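Putative exported protein (Bacteroides fragilis, PDB 3FZX) is a putative exported, calcium-binding protein of unestablished function whose barrel-like fold, related to lipoprotein carriers, suggests that it may bind lipid. Local coordinates at residues Y54-A59 / T63-Q68; D104-P109 / F146-V151; L131-K134 / N138-A141. All coordinates share one frame; numbering follows the deposited sequence.

Contact 1: Y54-A59 / T63-Q68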
loop_
_atom_site.group_PDB
_atom_site.type_symbol
_atom_site.label_atom_id
_atom_site.label_comp_id
_atom_site.label_asym_id
_atom_site.label_seq_id
_atom_site.Cartn_x
_atom_site.Cartn_y
_atom_site.Cartn_z
ATOM N N TYR A 54 12.139 0.141 -9.716
ATOM C CA TYR A 54 11.596 -0.127 -11.048
ATOM C C TYR A 54 11.916 1.019 -11.974
ATOM O O TYR A 54 12.034 2.167 -11.527
ATOM C CB TYR A 54 10.088 -0.374 -11.039
ATOM C CG TYR A 54 9.223 0.788 -10.594
ATOM C CD1 TYR A 54 8.837 1.794 -11.492
ATOM C CD2 TYR A 54 8.757 0.864 -9.288
ATOM C CE1 TYR A 54 8.030 2.863 -11.084
ATOM C CE2 TYR A 54 7.949 1.927 -8.872
ATOM C CZ TYR A 54 7.592 2.916 -9.776
ATOM O OH TYR A 54 6.782 3.936 -9.358
ATOM N N THR A 55 12.084 0.669 -13.252
ATOM C CA THR A 55 12.180 1.596 -14.361
ATOM C C THR A 55 11.260 1.114 -15.493
ATOM O O THR A 55 11.205 -0.075 -15.810
ATOM C CB THR A 55 13.584 1.706 -14.869
ATOM O OG1 THR A 55 14.389 2.232 -13.822
ATOM C CG2 THR A 55 13.667 2.656 -16.034
ATOM N N PHE A 56 10.485 2.055 -16.017
ATOM C CA PHE A 56 9.618 1.870 -17.163
ATOM C C PHE A 56 10.285 2.690 -18.253
ATOM O O PHE A 56 10.541 3.869 -18.070
ATOM C CB PHE A 56 8.219 2.461 -16.925
ATOM C CG PHE A 56 7.290 1.599 -16.123
ATOM C CD1 PHE A 56 6.536 0.600 -16.742
ATOM C CD2 PHE A 56 7.112 1.815 -14.763
ATOM C CE1 PHE A 56 5.648 -0.210 -15.998
ATOM C CE2 PHE A 56 6.243 1.007 -14.017
ATOM C CZ PHE A 56 5.499 0.005 -14.638
ATOM N N ALA A 57 10.598 2.059 -19.367
ATOM C CA ALA A 57 11.144 2.766 -20.522
ATOM C C ALA A 57 10.327 2.441 -21.759
ATOM O O ALA A 57 9.514 1.523 -21.758
ATOM C CB ALA A 57 12.604 2.401 -20.731
ATOM N N ASP A 58 10.528 3.227 -22.808
ATOM C CA ASP A 58 9.894 2.954 -24.098
ATOM C C ASP A 58 10.775 1.963 -24.868
ATOM O O ASP A 58 11.832 1.563 -24.371
ATOM C CB ASP A 58 9.656 4.260 -24.902
ATOM C CG ASP A 58 10.960 4.993 -25.295
ATOM O OD1 ASP A 58 12.070 4.396 -25.289
ATOM O OD2 ASP A 58 10.860 6.202 -25.617
ATOM N N ALA A 59 10.353 1.602 -26.085
ATOM C CA ALA A 59 11.058 0.620 -26.915
ATOM C C ALA A 59 12.468 1.063 -27.271
ATOM O O ALA A 59 13.316 0.223 -27.494
ATOM C CB ALA A 59 10.259 0.280 -28.188
ATOM N N THR A 63 13.917 6.254 -20.436
ATOM C CA THR A 63 13.174 6.085 -19.186
ATOM C C THR A 63 11.935 6.967 -19.177
ATOM O O THR A 63 12.033 8.116 -19.508
ATOM C CB THR A 63 14.035 6.465 -17.968
ATOM O OG1 THR A 63 15.151 5.575 -17.895
ATOM C CG2 THR A 63 13.250 6.358 -16.685
ATOM N N LEU A 64 10.788 6.395 -18.836
ATOM C CA LEU A 64 9.526 7.108 -18.721
ATOM C C LEU A 64 9.192 7.393 -17.246
ATOM O O LEU A 64 8.632 8.426 -16.908
ATOM C CB LEU A 64 8.389 6.288 -19.355
ATOM C CG LEU A 64 8.543 5.857 -20.824
ATOM C CD1 LEU A 64 7.298 5.124 -21.273
ATOM C CD2 LEU A 64 8.815 7.037 -21.761
ATOM N N ASN A 65 9.546 6.476 -16.364
ATOM C CA ASN A 65 9.178 6.573 -14.969
ATOM C C ASN A 65 10.037 5.609 -14.177
ATOM O O ASN A 65 10.330 4.515 -14.663
ATOM C CB ASN A 65 7.715 6.148 -14.832
ATOM C CG ASN A 65 7.083 6.585 -13.523
ATOM O OD1 ASN A 65 6.845 5.774 -12.654
ATOM N ND2 ASN A 65 6.793 7.869 -13.394
ATOM N N SER A 66 10.436 6.008 -12.969
ATOM C CA SER A 66 11.059 5.103 -12.019
ATOM C C SER A 66 10.693 5.419 -10.584
ATOM O O SER A 66 10.335 6.545 -10.228
ATOM C CB SER A 66 12.574 5.021 -12.189
ATOM O OG SER A 66 13.143 6.284 -12.346
ATOM N N GLY A 67 10.741 4.377 -9.768
ATOM C CA GLY A 67 10.385 4.480 -8.371
ATOM C C GLY A 67 10.818 3.243 -7.625
ATOM O O GLY A 67 11.710 2.505 -8.073
ATOM N N GLN A 68 10.212 3.051 -6.466
ATOM C CA GLN A 68 10.492 1.899 -5.655
ATOM C C GLN A 68 9.194 1.195 -5.429
ATOM O O GLN A 68 8.134 1.793 -5.515
ATOM C CB GLN A 68 11.101 2.296 -4.325
ATOM C CG GLN A 68 12.475 2.892 -4.470
ATOM C CD GLN A 68 13.259 2.859 -3.171
ATOM O OE1 GLN A 68 14.399 2.409 -3.142
ATOM N NE2 GLN A 68 12.644 3.319 -2.085
#

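Contact 2: D104-P109 / F146-V151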
loop_
_atom_site.group_PDB
_atom_site.type_symbol
_atom_site.label_atom_id
_atom_site.label_comp_id
_atom_site.label_asym_id
_atom_site.label_seq_id
_atom_site.Cartn_x
_atom_site.Cartn_y
_atom_site.Cartn_z
ATOM N N ASP A 104 -2.978 -0.554 -3.659
ATOM C CA ASP A 104 -2.949 -1.545 -2.597
ATOM C C ASP A 104 -1.772 -2.479 -2.791
ATOM O O ASP A 104 -1.232 -2.595 -3.904
ATOM C CB ASP A 104 -4.208 -2.406 -2.674
ATOM C CG ASP A 104 -5.464 -1.592 -2.505
ATOM O OD1 ASP A 104 -5.783 -1.303 -1.321
ATOM O OD2 ASP A 104 -6.073 -1.213 -3.553
ATOM N N LEU A 105 -1.366 -3.133 -1.703
ATOM C CA LEU A 105 -0.494 -4.287 -1.822
ATOM C C LEU A 105 -1.510 -5.378 -2.171
ATOM O O LEU A 105 -2.487 -5.556 -1.464
ATOM C CB LEU A 105 0.234 -4.603 -0.513
ATOM C CG LEU A 105 1.234 -3.583 0.002
ATOM C CD1 LEU A 105 1.786 -4.037 1.338
ATOM C CD2 LEU A 105 2.341 -3.385 -1.028
HETATM N N MSE A 106 -1.299 -6.068 -3.280
HETATM C CA MSE A 106 -2.192 -7.115 -3.719
HETATM C C MSE A 106 -1.596 -8.511 -3.443
HETATM O O MSE A 106 -0.417 -8.762 -3.708
HETATM C CB MSE A 106 -2.435 -6.949 -5.217
HETATM C CG MSE A 106 -3.478 -7.876 -5.760
HETATM SE SE MSE A 106 -4.208 -7.093 -7.417
HETATM C CE MSE A 106 -2.809 -7.555 -8.521
ATOM N N ASN A 107 -2.445 -9.417 -2.990
ATOM C CA ASN A 107 -2.031 -10.760 -2.582
ATOM C C ASN A 107 -1.935 -11.750 -3.755
ATOM O O ASN A 107 -2.663 -11.623 -4.740
ATOM C CB ASN A 107 -2.986 -11.296 -1.515
ATOM C CG ASN A 107 -4.336 -11.691 -2.102
ATOM O OD1 ASN A 107 -4.987 -10.906 -2.816
ATOM N ND2 ASN A 107 -4.729 -12.919 -1.868
ATOM N N TYR A 108 -1.014 -12.706 -3.657
ATOM C CA TYR A 108 -0.852 -13.735 -4.675
ATOM C C TYR A 108 -0.810 -15.067 -3.970
ATOM O O TYR A 108 0.207 -15.419 -3.388
ATOM C CB TYR A 108 0.418 -13.509 -5.512
ATOM C CG TYR A 108 0.243 -12.387 -6.485
ATOM C CD1 TYR A 108 0.331 -11.057 -6.071
ATOM C CD2 TYR A 108 -0.077 -12.648 -7.811
ATOM C CE1 TYR A 108 0.123 -10.013 -6.960
ATOM C CE2 TYR A 108 -0.283 -11.622 -8.707
ATOM C CZ TYR A 108 -0.191 -10.301 -8.283
ATOM O OH TYR A 108 -0.404 -9.277 -9.185
ATOM N N PRO A 109 -1.929 -15.812 -3.992
ATOM C CA PRO A 109 -1.934 -17.101 -3.333
ATOM C C PRO A 109 -0.970 -18.107 -3.928
ATOM O O PRO A 109 -0.598 -18.055 -5.120
ATOM C CB PRO A 109 -3.361 -17.610 -3.504
ATOM C CG PRO A 109 -4.137 -16.554 -4.135
ATOM C CD PRO A 109 -3.213 -15.494 -4.632
ATOM N N PHE A 146 -10.270 -6.631 -10.358
ATOM C CA PHE A 146 -11.239 -7.296 -9.502
ATOM C C PHE A 146 -11.685 -8.635 -10.049
ATOM O O PHE A 146 -11.405 -8.977 -11.187
ATOM C CB PHE A 146 -12.443 -6.377 -9.218
ATOM C CG PHE A 146 -13.147 -5.886 -10.459
ATOM C CD1 PHE A 146 -12.673 -4.773 -11.144
ATOM C CD2 PHE A 146 -14.259 -6.552 -10.947
ATOM C CE1 PHE A 146 -13.295 -4.342 -12.294
ATOM C CE2 PHE A 146 -14.893 -6.131 -12.099
ATOM C CZ PHE A 146 -14.413 -5.021 -12.776
ATOM N N ASP A 147 -12.322 -9.419 -9.189
ATOM C CA ASP A 147 -12.792 -10.732 -9.553
ATOM C C ASP A 147 -11.659 -11.594 -10.088
ATOM O O ASP A 147 -11.838 -12.328 -11.015
ATOM C CB ASP A 147 -13.926 -10.623 -10.588
ATOM C CG ASP A 147 -15.210 -10.064 -9.994
ATOM O OD1 ASP A 147 -15.251 -9.734 -8.773
ATOM O OD2 ASP A 147 -16.199 -9.950 -10.748
ATOM N N ARG A 148 -10.493 -11.510 -9.477
ATOM C CA ARG A 148 -9.389 -12.371 -9.850
ATOM C C ARG A 148 -9.789 -13.807 -9.444
ATOM O O ARG A 148 -10.442 -14.025 -8.417
ATOM C CB ARG A 148 -8.132 -11.940 -9.107
ATOM C CG ARG A 148 -7.737 -10.508 -9.374
ATOM C CD ARG A 148 -6.918 -9.929 -8.238
ATOM N NE ARG A 148 -5.605 -10.504 -8.226
ATOM C CZ ARG A 148 -4.858 -10.787 -7.152
ATOM N NH1 ARG A 148 -5.257 -10.557 -5.894
ATOM N NH2 ARG A 148 -3.668 -11.325 -7.374
ATOM N N GLU A 149 -9.434 -14.770 -10.282
ATOM C CA GLU A 149 -9.706 -16.175 -10.031
ATOM C C GLU A 149 -8.666 -17.082 -10.685
ATOM O O GLU A 149 -8.060 -16.757 -11.706
ATOM C CB GLU A 149 -11.088 -16.572 -10.531
ATOM C CG GLU A 149 -11.246 -16.529 -12.038
ATOM C CD GLU A 149 -12.668 -16.864 -12.487
ATOM O OE1 GLU A 149 -13.575 -17.019 -11.649
ATOM O OE2 GLU A 149 -12.872 -16.983 -13.692
ATOM N N PHE A 150 -8.535 -18.247 -10.083
ATOM C CA PHE A 150 -7.609 -19.250 -10.495
ATOM C C PHE A 150 -8.118 -19.933 -11.766
ATOM O O PHE A 150 -9.296 -20.251 -11.863
ATOM C CB PHE A 150 -7.441 -20.273 -9.346
ATOM C CG PHE A 150 -6.556 -21.419 -9.680
ATOM C CD1 PHE A 150 -5.174 -21.304 -9.566
ATOM C CD2 PHE A 150 -7.100 -22.628 -10.106
ATOM C CE1 PHE A 150 -4.338 -22.381 -9.868
ATOM C CE2 PHE A 150 -6.272 -23.708 -10.403
ATOM C CZ PHE A 150 -4.882 -23.575 -10.286
ATOM N N VAL A 151 -7.205 -20.185 -12.704
ATOM C CA VAL A 151 -7.502 -20.910 -13.946
ATOM C C VAL A 151 -6.827 -22.292 -13.934
ATOM O O VAL A 151 -7.488 -23.326 -14.005
ATOM C CB VAL A 151 -7.046 -20.106 -15.182
ATOM C CG1 VAL A 151 -7.290 -20.917 -16.465
ATOM C CG2 VAL A 151 -7.769 -18.734 -15.229
#

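Contact 3: L131-K134 / N138-A141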
loop_
_atom_site.group_PDB
_atom_site.type_symbol
_atom_site.label_atom_id
_atom_site.label_comp_id
_atom_site.label_asym_id
_atom_site.label_seq_id
_atom_site.Cartn_x
_atom_site.Cartn_y
_atom_site.Cartn_z
ATOM N N LEU A 131 -2.777 6.621 -10.910
ATOM C CA LEU A 131 -1.594 7.330 -11.383
ATOM C C LEU A 131 -1.964 8.792 -11.604
ATOM O O LEU A 131 -3.093 9.120 -11.964
ATOM C CB LEU A 131 -1.045 6.709 -12.674
ATOM C CG LEU A 131 -0.767 5.203 -12.609
ATOM C CD1 LEU A 131 -1.988 4.387 -12.977
ATOM C CD2 LEU A 131 0.402 4.826 -13.500
ATOM N N TYR A 132 -1.028 9.683 -11.344
ATOM C CA TYR A 132 -1.289 11.117 -11.518
ATOM C C TYR A 132 0.001 11.855 -11.705
ATOM O O TYR A 132 0.996 11.505 -11.103
ATOM C CB TYR A 132 -2.012 11.725 -10.314
ATOM C CG TYR A 132 -1.848 10.951 -9.040
ATOM C CD1 TYR A 132 -0.772 11.164 -8.166
ATOM C CD2 TYR A 132 -2.803 9.991 -8.706
ATOM C CE1 TYR A 132 -0.666 10.403 -7.002
ATOM C CE2 TYR A 132 -2.712 9.238 -7.572
ATOM C CZ TYR A 132 -1.664 9.427 -6.726
ATOM O OH TYR A 132 -1.702 8.613 -5.636
ATOM N N GLN A 133 -0.035 12.878 -12.546
ATOM C CA GLN A 133 1.103 13.764 -12.751
ATOM C C GLN A 133 1.043 14.967 -11.803
ATOM O O GLN A 133 0.080 15.730 -11.816
ATOM C CB GLN A 133 1.132 14.277 -14.193
ATOM C CG GLN A 133 2.388 15.091 -14.516
ATOM C CD GLN A 133 2.462 15.485 -15.974
ATOM O OE1 GLN A 133 1.801 14.888 -16.831
ATOM N NE2 GLN A 133 3.268 16.502 -16.268
ATOM N N LYS A 134 2.105 15.134 -11.023
ATOM C CA LYS A 134 2.285 16.292 -10.168
ATOM C C LYS A 134 2.499 17.495 -11.082
ATOM O O LYS A 134 3.348 17.447 -11.963
ATOM C CB LYS A 134 3.503 16.101 -9.252
ATOM C CG LYS A 134 3.548 17.102 -8.104
ATOM C CD LYS A 134 4.919 17.188 -7.450
ATOM C CE LYS A 134 4.939 18.297 -6.391
ATOM N NZ LYS A 134 6.330 18.774 -6.145
ATOM N N ASN A 138 -4.854 16.905 -14.821
ATOM C CA ASN A 138 -5.641 16.331 -15.906
ATOM C C ASN A 138 -5.039 15.054 -16.404
ATOM O O ASN A 138 -5.756 14.229 -16.943
ATOM C CB ASN A 138 -5.758 17.286 -17.098
ATOM C CG ASN A 138 -6.703 18.428 -16.840
ATOM O OD1 ASN A 138 -7.491 18.405 -15.895
ATOM N ND2 ASN A 138 -6.651 19.429 -17.703
ATOM N N ASN A 139 -3.723 14.908 -16.268
ATOM C CA ASN A 139 -3.080 13.665 -16.637
ATOM C C ASN A 139 -3.093 12.712 -15.439
ATOM O O ASN A 139 -2.126 12.624 -14.701
ATOM C CB ASN A 139 -1.655 13.893 -17.151
ATOM C CG ASN A 139 -0.981 12.616 -17.548
ATOM O OD1 ASN A 139 -1.647 11.652 -17.908
ATOM N ND2 ASN A 139 0.349 12.577 -17.444
ATOM N N ARG A 140 -4.211 12.018 -15.262
ATOM C CA ARG A 140 -4.328 10.975 -14.251
ATOM C C ARG A 140 -5.131 9.776 -14.749
ATOM O O ARG A 140 -5.831 9.860 -15.759
ATOM C CB ARG A 140 -4.970 11.535 -12.993
ATOM C CG ARG A 140 -6.367 12.018 -13.132
ATOM C CD ARG A 140 -6.783 12.713 -11.858
ATOM N NE ARG A 140 -8.211 13.012 -11.841
ATOM C CZ ARG A 140 -8.796 13.997 -12.532
ATOM N NH1 ARG A 140 -8.115 14.788 -13.356
ATOM N NH2 ARG A 140 -10.087 14.168 -12.430
ATOM N N ALA A 141 -5.060 8.679 -14.004
ATOM C CA ALA A 141 -5.730 7.450 -14.386
ATOM C C ALA A 141 -6.009 6.602 -13.155
ATOM O O ALA A 141 -5.308 6.721 -12.158
ATOM C CB ALA A 141 -4.833 6.674 -15.368
#

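Contact 1: Y54-A59 / T63-Q68
Tyr-54 and Gly-67 meet as an antiparallel hydrogen-bonded pair, each N-H reaching the other's carbonyl: Tyr-54 N lies 2.9 Å from Gly-67 O, and Gly-67 N returns the bond to Tyr-54 O. One pair further along, Thr-55 and Ser-66 are a non-hydrogen-bonded pair. Phe-56 N then bonds to Asn-65 O over 2.8 Å with an almost straight N-H (172°). At the next step segment 63-68 carries one residue more than its partner, and Phe-56 O receives two donors, Leu-64 N at 2.7 Å and the longer Asn-65 N at 3.3 Å. The register shifts by one, and Ala-57 comes to face Thr-63.

The aromatic contact belongs to Tyr-54. Its CG sits between the backbone N and the carbonyl carbon (chi1 63°), which folds the ring across the neighbouring strand and over Gly-67. The CA of that glycine makes a CH-pi contact 3.8 Å from the ring centroid, 23° off the normal. At the ring's edge, and in its plane, Asn-65 OD1 approaches Tyr-54 CE1 to 3.5 Å. This oxygen is buried without a hydrogen-bonding partner, whereas ND2 of the same amide is held by the backbone carbonyls of Asn-96 and Val-99.

Apolar contacts fill in the rest. On the face that carries Thr-55 and Ser-66, Thr-55 CG2 crosses the Thr-63 side chain at about a right angle and touches its CG2 at 3.8 Å. Leu-64, displaced by the bulge, lays its CG against the backbone of Ala-57 and Asp-58. Beyond the segment 54-59, strand 30-44 continues the sheet through backbone bonds to Thr-55 and Ala-57.

Two residues, Leu-64 and Asn-65, opposite the single Phe-56 make a classic beta bulge, set near the turn of an antiparallel hairpin in the barrel wall.

Contact 2: D104-P109 / F146-V151
Arg-148 reaches from strand 136-158 across to Asn-107 of segment 104-109 and grips its backbone carbonyl with both terminal nitrogens. NH2 is 2.8 Å from Asn-107 O and lies nearly in line with the carbonyl bond, while NH1 reaches the same oxygen at 3.0 Å. The oxygen lies 1° out of the guanidinium plane, so the grip is end-on and flat. The CA atoms of Tyr-108 and Arg-148 are 10.1 Å apart, a gap the arginine spans with a bend at chi3 (72°).

Three side chains of 104-109 pack round the guanidinium. Selenomethionine Met-106 comes from the opposite direction with CG anti to its backbone N (chi1 -173°), and CG settles over one guanidinium face, 3.2 Å from Arg-148 NH1; SE passes alongside NE and CZ. Asn-107 turns its amide almost perpendicular to the guanidinium and offers OD1 to NH1 in a weak bond; its stronger partner is Asp-125 N. Tyr-108 sets its ring face beneath the edge of the arginine, with NH2 over the ring centre. Arg-148 CZ is 4.9 Å from the centroid of the Tyr-108 ring, a cation-pi contact. The tyrosine OH hydrogen-bonds to Glu-187.

NH1 also donates to Asp-125 O; the side chain of the calcium ligand Asp-121 is about 6 Å from that of Arg-148. A buried arginine thus meets two backbone carbonyls, more weakly an amide oxygen, and an aromatic face, surroundings that would probably stabilise its positive charge while tying two strands to the loop beside the calcium site.

Contact 3: L131-K134 / N138-A141
Gln-133 and Asn-139 join through their side chains: Asn-139 ND2 gives a nearly straight bond (173°) of 2.8 Å to Gln-133 OE1. The donor lies in the plane of the glutamine carbonyl, although the two amide planes stand 89° apart. Both residues hold CG anti to the backbone N, which carries the amides out on the same side of the hairpin. The backbones meet beneath them, with Gln-133 N bonded to Asn-139 O at 3.0 Å.

Further along, Leu-131 and Ala-141 form an antiparallel hydrogen-bonded pair, Leu-131 N to Ala-141 O at 2.8 Å and Ala-141 N to Leu-131 O at 2.9 Å. Between these bonds, Tyr-132 and Arg-140 touch through their CB atoms, 4.0 Å apart, before their ends part.

Outside the pair, Tyr-132 stacks on Tyr-42 of the second subunit and bonds to its Glu-49; Arg-140 bonds to Lys-137 O of its own chain and to Glu-43 O of the second subunit. Strand 99-107 runs along 127-133, with backbone bonds between Tyr-132 and Tyr-100, and the C-terminal end of helix 89-94 lies by Asn-139, whose ND2 also bonds to Met-94 O.

Overall arrangement
All three contacts belong to one closed antiparallel barrel. Contacts 1 and 3 are partly buried hairpin pairings ruled by backbone bonds, their centres 16 Å apart; contact 2 is buried and depends on one long arginine reaching across to a strand that is not its neighbour. Strand 127-133, used by contact 3, lies between the two strands that contact 2 joins, and strand 136-158 serves both. Chemistry follows place: the hairpins rest on main-chain pairing with side chains added, the buried contact on a charge met by carbonyls and a ring. Segments of contacts 2 and 3 both reach the second subunit; those of contact 1 do not.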